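Side-chain contacts in SPCC18.06c protein (Schizosaccharomyces pombe, PDB 2P51), which catalyses the 3'-exonucleolytic removal of poly(A) from mRNA, releasing 5'-AMP, as the metal-dependent deadenylase subunit of the CCR4-NOT complex: residues P22-W27 against Q32-L37; E43-V48 against N98-A103; K84-G89 against K135-V140; S154-V157 against T163-T166. One frame throughout, in Å; residues are numbered along the deposited sequence.

Contact 1: residues P22-W27 against Q32-L37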
loop_
_atom_site.group_PDB
_atom_site.type_symbol
_atom_site.label_atom_id
_atom_site.label_comp_id
_atom_site.label_asym_id
_atom_site.label_seq_id
_atom_site.Cartn_x
_atom_site.Cartn_y
_atom_site.Cartn_z
ATOM N N PRO A 22 -4.798 17.591 4.842
ATOM C CA PRO A 22 -5.098 16.630 3.751
ATOM C C PRO A 22 -4.664 15.216 4.099
ATOM O O PRO A 22 -5.209 14.255 3.578
ATOM C CB PRO A 22 -4.305 17.125 2.523
ATOM C CG PRO A 22 -3.358 18.108 3.039
ATOM C CD PRO A 22 -3.782 18.563 4.411
ATOM N N ILE A 23 -3.696 15.095 4.989
ATOM C CA ILE A 23 -3.185 13.789 5.371
ATOM C C ILE A 23 -3.508 13.561 6.847
ATOM O O ILE A 23 -3.049 14.381 7.656
ATOM C CB ILE A 23 -1.664 13.665 5.116
ATOM C CG1 ILE A 23 -1.357 13.918 3.640
ATOM C CG2 ILE A 23 -1.137 12.337 5.628
ATOM C CD1 ILE A 23 0.123 14.028 3.319
ATOM N N ARG A 24 -4.257 12.514 7.128
ATOM C CA ARG A 24 -4.596 12.265 8.542
ATOM C C ARG A 24 -3.666 11.214 9.127
ATOM O O ARG A 24 -3.701 10.077 8.632
ATOM C CB ARG A 24 -6.063 11.848 8.680
ATOM C CG ARG A 24 -7.004 12.995 8.322
ATOM C CD ARG A 24 -8.483 12.674 8.568
ATOM N NE ARG A 24 -8.811 12.515 9.982
ATOM C CZ ARG A 24 -9.118 13.492 10.822
ATOM N NH1 ARG A 24 -9.129 14.756 10.365
ATOM N NH2 ARG A 24 -9.415 13.263 12.109
ATOM N N ASP A 25 -2.850 11.594 10.115
ATOM C CA ASP A 25 -1.956 10.602 10.715
ATOM C C ASP A 25 -2.648 9.798 11.798
ATOM O O ASP A 25 -3.423 10.408 12.577
ATOM C CB ASP A 25 -0.734 11.255 11.380
ATOM C CG ASP A 25 0.385 11.404 10.375
ATOM O OD1 ASP A 25 0.942 10.447 9.824
ATOM O OD2 ASP A 25 0.739 12.580 10.130
ATOM N N VAL A 26 -2.364 8.507 11.832
ATOM C CA VAL A 26 -3.007 7.642 12.799
ATOM C C VAL A 26 -1.906 6.962 13.608
ATOM O O VAL A 26 -0.909 6.477 13.050
ATOM C CB VAL A 26 -3.870 6.600 12.096
ATOM C CG1 VAL A 26 -4.834 5.888 13.051
ATOM C CG2 VAL A 26 -4.700 7.210 10.957
ATOM N N TRP A 27 -2.146 6.964 14.935
ATOM C CA TRP A 27 -1.274 6.390 15.949
ATOM C C TRP A 27 -2.095 5.466 16.845
ATOM O O TRP A 27 -3.299 5.343 16.596
ATOM C CB TRP A 27 -0.655 7.484 16.838
ATOM C CG TRP A 27 0.149 8.454 15.992
ATOM C CD1 TRP A 27 -0.270 9.652 15.481
ATOM C CD2 TRP A 27 1.502 8.278 15.567
ATOM N NE1 TRP A 27 0.765 10.225 14.768
ATOM C CE2 TRP A 27 1.851 9.411 14.804
ATOM C CE3 TRP A 27 2.475 7.288 15.754
ATOM C CZ2 TRP A 27 3.111 9.568 14.235
ATOM C CZ3 TRP A 27 3.735 7.443 15.182
ATOM C CH2 TRP A 27 4.036 8.580 14.431
ATOM N N GLN A 32 -8.879 3.853 16.658
ATOM C CA GLN A 32 -10.296 3.473 16.530
ATOM C C GLN A 32 -11.137 4.572 15.901
ATOM O O GLN A 32 -12.017 4.358 15.053
ATOM C CB GLN A 32 -10.847 3.078 17.914
ATOM C CG GLN A 32 -12.278 2.619 17.831
ATOM C CD GLN A 32 -12.458 1.159 17.479
ATOM O OE1 GLN A 32 -12.584 0.810 16.293
ATOM N NE2 GLN A 32 -12.486 0.314 18.507
ATOM N N GLN A 33 -10.883 5.823 16.299
ATOM C CA GLN A 33 -11.612 6.969 15.746
ATOM C C GLN A 33 -11.432 7.090 14.239
ATOM O O GLN A 33 -12.323 7.341 13.436
ATOM C CB GLN A 33 -11.095 8.221 16.485
ATOM C CG GLN A 33 -11.643 9.552 16.113
ATOM C CD GLN A 33 -11.079 10.720 16.920
ATOM O OE1 GLN A 33 -9.942 11.178 16.736
ATOM N NE2 GLN A 33 -11.919 11.204 17.837
ATOM N N GLU A 34 -10.154 6.912 13.834
ATOM C CA GLU A 34 -9.889 7.103 12.411
ATOM C C GLU A 34 -10.485 5.950 11.614
ATOM O O GLU A 34 -11.019 6.175 10.517
ATOM C CB GLU A 34 -8.374 7.274 12.187
ATOM C CG GLU A 34 -7.864 8.580 12.815
ATOM C CD GLU A 34 -8.527 9.817 12.221
ATOM O OE1 GLU A 34 -8.836 9.899 10.983
ATOM O OE2 GLU A 34 -8.760 10.747 13.026
ATOM N N MET A 35 -10.381 4.706 12.144
ATOM C CA MET A 35 -11.044 3.608 11.416
ATOM C C MET A 35 -12.546 3.848 11.355
ATOM O O MET A 35 -13.166 3.532 10.327
ATOM C CB MET A 35 -10.733 2.249 12.068
ATOM C CG MET A 35 -9.271 1.826 11.880
ATOM S SD MET A 35 -8.813 1.669 10.117
ATOM C CE MET A 35 -10.046 0.528 9.622
ATOM N N ASN A 36 -13.120 4.409 12.407
ATOM C CA ASN A 36 -14.569 4.680 12.403
ATOM C C ASN A 36 -14.870 5.690 11.293
ATOM O O ASN A 36 -15.876 5.531 10.580
ATOM C CB ASN A 36 -15.108 5.209 13.740
ATOM C CG ASN A 36 -15.183 4.191 14.831
ATOM O OD1 ASN A 36 -15.323 4.512 16.049
ATOM N ND2 ASN A 36 -15.120 2.943 14.429
ATOM N N LEU A 37 -14.024 6.699 11.151
ATOM C CA LEU A 37 -14.256 7.707 10.093
ATOM C C LEU A 37 -14.176 7.063 8.714
ATOM O O LEU A 37 -15.040 7.274 7.865
ATOM C CB LEU A 37 -13.262 8.840 10.228
ATOM C CG LEU A 37 -13.399 10.020 9.251
ATOM C CD1 LEU A 37 -14.795 10.632 9.232
ATOM C CD2 LEU A 37 -12.352 11.065 9.596
HETATM O O HOH W 1 -5.697 12.223 12.236
#

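Contact 2: residues E43-V48 against N98-A103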
loop_
_atom_site.group_PDB
_atom_site.type_symbol
_atom_site.label_atom_id
_atom_site.label_comp_id
_atom_site.label_asym_id
_atom_site.label_seq_id
_atom_site.Cartn_x
_atom_site.Cartn_y
_atom_site.Cartn_z
ATOM N N GLU A 43 -18.505 3.510 1.828
ATOM C CA GLU A 43 -19.535 3.164 0.824
ATOM C C GLU A 43 -19.619 4.233 -0.258
ATOM O O GLU A 43 -19.864 3.919 -1.436
ATOM C CB GLU A 43 -20.888 2.961 1.504
ATOM C CG GLU A 43 -22.021 2.716 0.519
ATOM C CD GLU A 43 -23.290 2.267 1.207
ATOM O OE1 GLU A 43 -23.325 2.315 2.461
ATOM O OE2 GLU A 43 -24.240 1.857 0.502
ATOM N N ARG A 44 -19.419 5.488 0.098
ATOM C CA ARG A 44 -19.461 6.617 -0.820
ATOM C C ARG A 44 -18.153 6.798 -1.584
ATOM O O ARG A 44 -18.148 7.413 -2.659
ATOM C CB ARG A 44 -19.768 7.925 -0.064
ATOM C CG ARG A 44 -21.243 8.073 0.316
ATOM C CD ARG A 44 -21.394 9.343 1.144
ATOM N NE ARG A 44 -20.968 9.034 2.515
ATOM C CZ ARG A 44 -20.455 9.930 3.320
ATOM N NH1 ARG A 44 -20.289 11.168 2.853
ATOM N NH2 ARG A 44 -20.114 9.622 4.558
ATOM N N TYR A 45 -17.043 6.319 -1.022
ATOM C CA TYR A 45 -15.706 6.476 -1.627
ATOM C C TYR A 45 -15.002 5.104 -1.679
ATOM O O TYR A 45 -14.085 4.837 -0.902
ATOM C CB TYR A 45 -14.891 7.481 -0.805
ATOM C CG TYR A 45 -15.506 8.864 -0.759
ATOM C CD1 TYR A 45 -15.227 9.820 -1.733
ATOM C CD2 TYR A 45 -16.393 9.163 0.307
ATOM C CE1 TYR A 45 -15.832 11.078 -1.648
ATOM C CE2 TYR A 45 -16.976 10.415 0.393
ATOM C CZ TYR A 45 -16.672 11.341 -0.584
ATOM O OH TYR A 45 -17.263 12.581 -0.494
ATOM N N PRO A 46 -15.505 4.221 -2.549
ATOM C CA PRO A 46 -15.140 2.811 -2.480
ATOM C C PRO A 46 -13.893 2.436 -3.243
ATOM O O PRO A 46 -13.649 1.231 -3.469
ATOM C CB PRO A 46 -16.378 2.127 -3.106
ATOM C CG PRO A 46 -16.854 3.121 -4.135
ATOM C CD PRO A 46 -16.583 4.484 -3.541
ATOM N N VAL A 47 -13.072 3.370 -3.655
ATOM C CA VAL A 47 -11.810 3.132 -4.378
ATOM C C VAL A 47 -10.680 3.451 -3.376
ATOM O O VAL A 47 -10.523 4.597 -2.970
ATOM C CB VAL A 47 -11.685 3.920 -5.678
ATOM C CG1 VAL A 47 -10.333 3.616 -6.360
ATOM C CG2 VAL A 47 -12.829 3.603 -6.626
ATOM N N VAL A 48 -9.951 2.403 -2.965
ATOM C CA VAL A 48 -8.901 2.596 -1.956
ATOM C C VAL A 48 -7.519 2.470 -2.592
ATOM O O VAL A 48 -7.244 1.370 -3.136
ATOM C CB VAL A 48 -9.027 1.530 -0.875
ATOM C CG1 VAL A 48 -7.913 1.720 0.167
ATOM C CG2 VAL A 48 -10.402 1.537 -0.189
ATOM N N ASN A 98 -12.883 11.582 -6.991
ATOM C CA ASN A 98 -12.974 12.649 -5.985
ATOM C C ASN A 98 -12.651 12.081 -4.607
ATOM O O ASN A 98 -13.187 11.029 -4.227
ATOM C CB ASN A 98 -14.371 13.235 -5.955
ATOM C CG ASN A 98 -14.812 13.722 -7.326
ATOM O OD1 ASN A 98 -14.244 14.687 -7.853
ATOM N ND2 ASN A 98 -15.813 13.084 -7.902
ATOM N N ALA A 99 -11.810 12.771 -3.835
ATOM C CA ALA A 99 -11.541 12.387 -2.469
ATOM C C ALA A 99 -12.606 12.924 -1.524
ATOM O O ALA A 99 -13.152 13.997 -1.799
ATOM C CB ALA A 99 -10.192 13.014 -2.051
ATOM N N PRO A 100 -12.817 12.292 -0.382
ATOM C CA PRO A 100 -13.661 12.918 0.634
ATOM C C PRO A 100 -13.029 14.214 1.109
ATOM O O PRO A 100 -11.787 14.354 1.195
ATOM C CB PRO A 100 -13.676 11.892 1.762
ATOM C CG PRO A 100 -12.712 10.842 1.453
ATOM C CD PRO A 100 -12.196 11.035 0.059
ATOM N N VAL A 101 -13.861 15.202 1.439
ATOM C CA VAL A 101 -13.241 16.458 1.926
ATOM C C VAL A 101 -12.608 16.250 3.283
ATOM O O VAL A 101 -11.679 16.977 3.673
ATOM C CB VAL A 101 -14.323 17.546 1.987
ATOM C CG1 VAL A 101 -13.752 18.873 2.481
ATOM C CG2 VAL A 101 -14.972 17.723 0.613
ATOM N N GLU A 102 -13.070 15.249 4.029
ATOM C CA GLU A 102 -12.498 14.928 5.324
ATOM C C GLU A 102 -11.006 14.605 5.278
ATOM O O GLU A 102 -10.292 14.863 6.251
ATOM C CB GLU A 102 -13.181 13.690 5.915
ATOM C CG GLU A 102 -14.613 13.889 6.386
ATOM C CD GLU A 102 -15.666 13.758 5.296
ATOM O OE1 GLU A 102 -15.345 13.756 4.079
ATOM O OE2 GLU A 102 -16.887 13.684 5.648
ATOM N N ALA A 103 -10.526 13.988 4.182
ATOM C CA ALA A 103 -9.134 13.581 4.119
ATOM C C ALA A 103 -8.771 13.148 2.723
ATOM O O ALA A 103 -9.488 12.344 2.113
ATOM C CB ALA A 103 -8.877 12.394 5.053
HETATM O O HOH W 2 -16.661 14.297 1.751
HETATM O O HOH W 3 -15.861 14.505 -2.317
#

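Contact 3: residues K84-G89 against K135-V140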
loop_
_atom_site.group_PDB
_atom_site.type_symbol
_atom_site.label_atom_id
_atom_site.label_comp_id
_atom_site.label_asym_id
_atom_site.label_seq_id
_atom_site.Cartn_x
_atom_site.Cartn_y
_atom_site.Cartn_z
ATOM N N LYS A 84 9.487 -5.613 10.224
ATOM C CA LYS A 84 8.200 -5.024 10.611
ATOM C C LYS A 84 7.775 -3.842 9.756
ATOM O O LYS A 84 8.557 -2.971 9.378
ATOM C CB LYS A 84 8.291 -4.558 12.068
ATOM C CG LYS A 84 8.424 -5.727 13.052
ATOM C CD LYS A 84 8.625 -5.135 14.457
ATOM C CE LYS A 84 8.653 -6.340 15.415
ATOM N NZ LYS A 84 8.754 -5.835 16.803
ATOM N N ILE A 85 6.476 -3.816 9.480
ATOM C CA ILE A 85 5.864 -2.674 8.795
ATOM C C ILE A 85 6.040 -1.372 9.573
ATOM O O ILE A 85 6.016 -1.416 10.799
ATOM C CB ILE A 85 4.367 -2.972 8.565
ATOM C CG1 ILE A 85 3.690 -2.000 7.614
ATOM C CG2 ILE A 85 3.578 -3.033 9.894
ATOM C CD1 ILE A 85 4.196 -1.918 6.231
ATOM N N ILE A 86 6.195 -0.271 8.810
ATOM C CA ILE A 86 6.379 1.043 9.450
ATOM C C ILE A 86 5.203 1.955 9.151
ATOM O O ILE A 86 4.754 2.681 10.075
ATOM C CB ILE A 86 7.752 1.653 9.043
ATOM C CG1 ILE A 86 8.909 0.833 9.639
ATOM C CG2 ILE A 86 7.873 3.106 9.459
ATOM C CD1 ILE A 86 10.300 1.163 9.079
ATOM N N GLN A 87 4.667 1.965 7.951
ATOM C CA GLN A 87 3.516 2.793 7.689
ATOM C C GLN A 87 2.607 2.115 6.641
ATOM O O GLN A 87 3.122 1.430 5.760
ATOM C CB GLN A 87 3.787 4.166 7.042
ATOM C CG GLN A 87 4.374 5.237 7.896
ATOM C CD GLN A 87 4.607 6.536 7.158
ATOM O OE1 GLN A 87 4.993 6.497 5.958
ATOM N NE2 GLN A 87 4.441 7.649 7.816
ATOM N N ILE A 88 1.317 2.353 6.727
ATOM C CA ILE A 88 0.394 2.014 5.642
ATOM C C ILE A 88 -0.362 3.273 5.263
ATOM O O ILE A 88 -0.863 3.948 6.172
ATOM C CB ILE A 88 -0.635 0.924 6.005
ATOM C CG1 ILE A 88 0.044 -0.413 6.316
ATOM C CG2 ILE A 88 -1.697 0.783 4.914
ATOM C CD1 ILE A 88 -0.827 -1.526 6.844
ATOM N N GLY A 89 -0.471 3.562 3.987
ATOM C CA GLY A 89 -1.246 4.715 3.487
ATOM C C GLY A 89 -2.498 4.241 2.776
ATOM O O GLY A 89 -2.382 3.323 1.938
ATOM N N LYS A 135 11.077 7.994 16.962
ATOM C CA LYS A 135 10.841 7.941 18.384
ATOM C C LYS A 135 9.339 7.810 18.667
ATOM O O LYS A 135 8.866 7.092 19.524
ATOM C CB LYS A 135 11.390 9.190 19.086
ATOM C CG LYS A 135 11.182 9.176 20.601
ATOM C CD LYS A 135 11.743 10.365 21.313
ATOM C CE LYS A 135 13.213 10.772 21.122
ATOM N NZ LYS A 135 13.198 12.193 20.704
ATOM N N LYS A 136 8.530 8.526 17.888
ATOM C CA LYS A 136 7.085 8.476 18.058
ATOM C C LYS A 136 6.539 7.120 17.649
ATOM O O LYS A 136 5.603 6.648 18.322
ATOM C CB LYS A 136 6.393 9.602 17.291
ATOM C CG LYS A 136 5.012 9.876 17.866
ATOM C CD LYS A 136 4.447 11.179 17.314
ATOM C CE LYS A 136 2.963 11.342 17.657
ATOM N NZ LYS A 136 2.402 12.625 17.132
ATOM N N HIS A 137 7.104 6.491 16.618
ATOM C CA HIS A 137 6.639 5.147 16.290
ATOM C C HIS A 137 6.947 4.202 17.454
ATOM O O HIS A 137 6.202 3.231 17.678
ATOM C CB HIS A 137 7.308 4.613 15.034
ATOM C CG HIS A 137 6.811 5.211 13.743
ATOM N ND1 HIS A 137 6.072 4.492 12.804
ATOM C CD2 HIS A 137 6.962 6.463 13.229
ATOM C CE1 HIS A 137 5.786 5.277 11.770
ATOM N NE2 HIS A 137 6.314 6.476 12.019
ATOM N N GLN A 138 8.035 4.472 18.197
ATOM C CA GLN A 138 8.362 3.544 19.279
ATOM C C GLN A 138 7.375 3.754 20.419
ATOM O O GLN A 138 6.933 2.822 21.096
ATOM C CB GLN A 138 9.816 3.729 19.734
ATOM C CG GLN A 138 10.159 2.647 20.768
ATOM C CD GLN A 138 11.592 2.779 21.241
ATOM O OE1 GLN A 138 12.487 3.046 20.429
ATOM N NE2 GLN A 138 11.854 2.595 22.529
ATOM N N GLU A 139 7.002 5.016 20.627
ATOM C CA GLU A 139 6.127 5.346 21.736
ATOM C C GLU A 139 4.644 5.069 21.474
ATOM O O GLU A 139 4.036 4.468 22.382
ATOM C CB GLU A 139 6.235 6.838 22.125
ATOM C CG GLU A 139 7.512 7.198 22.824
ATOM C CD GLU A 139 7.734 6.398 24.106
ATOM O OE1 GLU A 139 6.856 6.454 24.996
ATOM O OE2 GLU A 139 8.802 5.730 24.157
ATOM N N VAL A 140 4.104 5.526 20.329
ATOM C CA VAL A 140 2.634 5.371 20.164
ATOM C C VAL A 140 2.335 4.781 18.804
ATOM O O VAL A 140 1.277 4.959 18.225
ATOM C CB VAL A 140 1.888 6.693 20.344
ATOM C CG1 VAL A 140 1.893 7.126 21.821
ATOM C CG2 VAL A 140 2.473 7.807 19.511
#

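Contact 4: residues S154-V157 against T163-T166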
loop_
_atom_site.group_PDB
_atom_site.type_symbol
_atom_site.label_atom_id
_atom_site.label_comp_id
_atom_site.label_asym_id
_atom_site.label_seq_id
_atom_site.Cartn_x
_atom_site.Cartn_y
_atom_site.Cartn_z
ATOM N N SER A 154 -13.861 -3.675 8.506
ATOM C CA SER A 154 -14.130 -2.295 8.115
ATOM C C SER A 154 -15.069 -2.178 6.929
ATOM O O SER A 154 -15.671 -1.101 6.767
ATOM C CB SER A 154 -12.815 -1.558 7.751
ATOM O OG SER A 154 -12.181 -2.209 6.627
ATOM N N GLY A 155 -15.171 -3.203 6.108
ATOM C CA GLY A 155 -15.869 -3.114 4.815
ATOM C C GLY A 155 -14.857 -2.855 3.698
ATOM O O GLY A 155 -15.282 -2.888 2.536
ATOM N N LEU A 156 -13.567 -2.605 3.979
ATOM C CA LEU A 156 -12.646 -2.335 2.876
ATOM C C LEU A 156 -12.156 -3.645 2.257
ATOM O O LEU A 156 -11.800 -3.598 1.052
ATOM C CB LEU A 156 -11.456 -1.525 3.369
ATOM C CG LEU A 156 -11.618 0.017 3.419
ATOM C CD1 LEU A 156 -12.653 0.444 4.480
ATOM C CD2 LEU A 156 -10.271 0.675 3.639
ATOM N N VAL A 157 -12.071 -4.732 3.056
ATOM C CA VAL A 157 -11.571 -5.999 2.480
ATOM C C VAL A 157 -12.698 -7.022 2.375
ATOM O O VAL A 157 -13.744 -6.801 3.002
ATOM C CB VAL A 157 -10.371 -6.557 3.265
ATOM C CG1 VAL A 157 -9.192 -5.589 3.191
ATOM C CG2 VAL A 157 -10.750 -6.860 4.717
ATOM N N THR A 163 -12.632 -1.268 -4.697
ATOM C CA THR A 163 -11.510 -1.497 -5.614
ATOM C C THR A 163 -10.206 -1.059 -4.931
ATOM O O THR A 163 -10.213 0.061 -4.445
ATOM C CB THR A 163 -11.699 -0.709 -6.923
ATOM O OG1 THR A 163 -12.955 -1.087 -7.563
ATOM C CG2 THR A 163 -10.573 -1.027 -7.903
ATOM N N TRP A 164 -9.191 -1.896 -4.924
ATOM C CA TRP A 164 -7.894 -1.480 -4.380
ATOM C C TRP A 164 -6.931 -1.122 -5.503
ATOM O O TRP A 164 -6.846 -1.843 -6.515
ATOM C CB TRP A 164 -7.273 -2.607 -3.538
ATOM C CG TRP A 164 -7.943 -2.718 -2.192
ATOM C CD1 TRP A 164 -9.210 -3.195 -1.944
ATOM C CD2 TRP A 164 -7.383 -2.333 -0.924
ATOM N NE1 TRP A 164 -9.457 -3.124 -0.579
ATOM C CE2 TRP A 164 -8.356 -2.600 0.073
ATOM C CE3 TRP A 164 -6.139 -1.777 -0.514
ATOM C CZ2 TRP A 164 -8.138 -2.342 1.439
ATOM C CZ3 TRP A 164 -5.955 -1.533 0.834
ATOM C CH2 TRP A 164 -6.931 -1.803 1.811
ATOM N N ILE A 165 -6.236 -0.007 -5.358
ATOM C CA ILE A 165 -5.282 0.515 -6.346
ATOM C C ILE A 165 -3.909 0.552 -5.728
ATOM O O ILE A 165 -3.759 1.053 -4.615
ATOM C CB ILE A 165 -5.680 1.926 -6.796
ATOM C CG1 ILE A 165 -7.128 2.023 -7.214
ATOM C CG2 ILE A 165 -4.710 2.409 -7.901
ATOM C CD1 ILE A 165 -7.480 1.082 -8.368
ATOM N N THR A 166 -2.904 0.005 -6.445
ATOM C CA THR A 166 -1.557 -0.106 -5.871
ATOM C C THR A 166 -0.555 0.221 -6.956
ATOM O O THR A 166 -0.930 0.480 -8.102
ATOM C CB THR A 166 -1.315 -1.530 -5.322
ATOM O OG1 THR A 166 -1.458 -2.439 -6.431
ATOM C CG2 THR A 166 -2.345 -1.898 -4.222
#

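Contact 1: residues P22-W27 against Q32-L37
Arg24 and Glu34 form a side-on salt bridge between edge strand 23-26 and helix 31-41. Arg24 NE donates to Glu34 OE1 at 2.8 Å, almost straight at 178°. Arg24 NH2 donates to Glu34 OE2, also at 2.8 Å, and meets its syn lone pair. Both oxygens lie at the rim of the guanidinium, near its plane, and the two flat groups are turned 31° apart. The bend of the arginine chain at chi3 (67°) brings its NE edge round to the carboxylate.

The tight part lies beneath this pair. Both methyls of Val26 pack on Glu34 CB at 3.9 Å and also touch CG, so the stem of the glutamate sits against the buried valine. OE1 is gripped a second time by Trp106 NE1 of strand 105-109.

The other side is looser. Arg24 is partly exposed. Leu37 CD2 lies over one guanidinium face, 3.8 Å from Arg24 NE, and a water sits above the opposite face, toward its rim. That water donates to Asp25 O at 2.9 Å and reaches Glu34 OE2 only weakly.

The strand leads through this helix to parallel strand 47-53, and the salt bridge joins strand to helix at the start of that beta-alpha-beta crossover. Three N-H donors converge on one buried carboxylate, which probably keeps Glu34 ionised and makes Arg24 its counter-charge at the surface.

Contact 2: residues E43-V48 against N98-A103
One face of the Tyr45 ring is filled by Pro100, and its edge meets the carbonyl of Asn98. Pro100 CB stands over the ring centre, 3.9 Å from the centroid and 12° off the normal, a CH-pi contact. Pro100 CD lies toward one side of the ring, 3.7 Å from Tyr45 CD1. Asn98 O approaches Tyr45 CD1 at 3.4 Å, close to the ring plane. The tyrosine and proline side chains run past each other in opposite directions. Tyr45 CG is anti to the carbonyl carbon (chi1 -61°), which sends the ring out across the proline.

Residues 98-103 belong to the loop that joins antiparallel neighbours 87-93 and 105-109. Tyr45 sits just ahead of strand 47-53, which lies on the other side of 87-93. The contact thus packs the approach to strand 47-53 of the DEDD nuclease sheet against the loop that leaves its antiparallel neighbour 87-93 for 105-109.

Two waters carry the polar end of the contact. One is 2.9 Å from Tyr45 OH, accepts from Val101 N and donates to Glu102 OE1 at 2.7 Å. With an alanine here, Pro100 would probably lose its aromatic cover and both waters their hydroxyl partner. The second water is 3.0 Å from Tyr45 OH and donates to Ala99 O.

Contact 3: residues K84-G89 against K135-V140
His137 turns a carbon, not a nitrogen, toward the carbonyl of Ile86. His137 CE1 comes to 3.3 Å from Ile86 O, which lies at the ring edge and in its plane. His137 ND1 is 3.5 Å from Ile86 O, but its hydrogen bond goes elsewhere, to Phe110 O. A chi1 of -75° sets CG beside the backbone N, and the imidazole reaches from helix 134-140 to the start of strand 87-93.

Ile86 CG2 touches His137 CE1 at 3.8 Å, and the isoleucine crosses the histidine at about a right angle. Gln87 CG adds a lighter touch to His137 CE1 at 4.1 Å. Its amide plane is turned 47° from the imidazole. The amide is held from outside: OE1 accepts from Ala238 N, while NE2 bonds to Asn109 OD1 and Gln237 OE1. Trp27 packs edge-to-face with the histidine ring.

Ile86 and Gln87 both face Glu53, a classic beta bulge. Glu53 binds a magnesium ion with Asp51 and Asp241. At nearest atoms the Gln87 side chain is about 3 Å from that of Glu53 and about 7 Å from a magnesium ion, which places this end of the contact beside the metal site.

Because a carbonyl can only accept, the bond to Phe110 implies a proton on His137 ND1. This would probably make CE1-H somewhat positive, a mild match for Ile86 O, though that oxygen lies off the C-H direction.

Contact 4: residues S154-V157 against T163-T166
Trp164 reaches from strand 163-166 to the loop at 154-157. Its CB points toward that loop without touching it. From there a chi1 of -76° lays the indole across to the loop. Trp164 CD1 is the first ring atom to come near Leu156 O, at 4.0 Å. Trp164 NE1 then donates to Leu156 O at 2.9 Å and 165°. The acceptor lies in the indole plane, but NE1 stands 39° above the carbonyl plane. Farther along, Trp164 CZ2 touches both Leu156 CB, at 3.9 Å, and Val157 CG1, at 3.8 Å. CZ3, farther round the six-membered ring, packs on Val48 of the neighbouring parallel strand. Phe200 meets the indole edge-to-face.

A phenylalanine in its place would probably leave the buried Leu156 carbonyl without its N-H donor and open a gap beside Val157.

Ser154 OG shapes the loop, accepting from Leu156 N at 3.0 Å in an ST turn while bonding to Leu151 O of helix 144-152. The loop after that helix thus packs on a central parallel strand of the RNase H-like sheet of DEDD nucleases, beside strand 47-53, which carries Asp51 and Glu53.

Overall arrangement
All four contacts attach to one mixed sheet. Contacts 3 and 4 are buried; contacts 1 and 2 are partly exposed and away from the metal site. Their chemistry follows this. Contact 1 uses a charged pair at an edge strand, and contact 2 an aromatic face with bridging waters. Contact 3 sets a histidine edge on a carbonyl close to the metals, and contact 4 spends one indole N-H inside the core. Contacts 2 and 4 join directly, through Val48 backbone bonds to Thr163 and Ile165. Contact 1 touches the other three: Arg24 packs on Ala103, Trp27 on Lys136 and His137, and Met35 on Ser154.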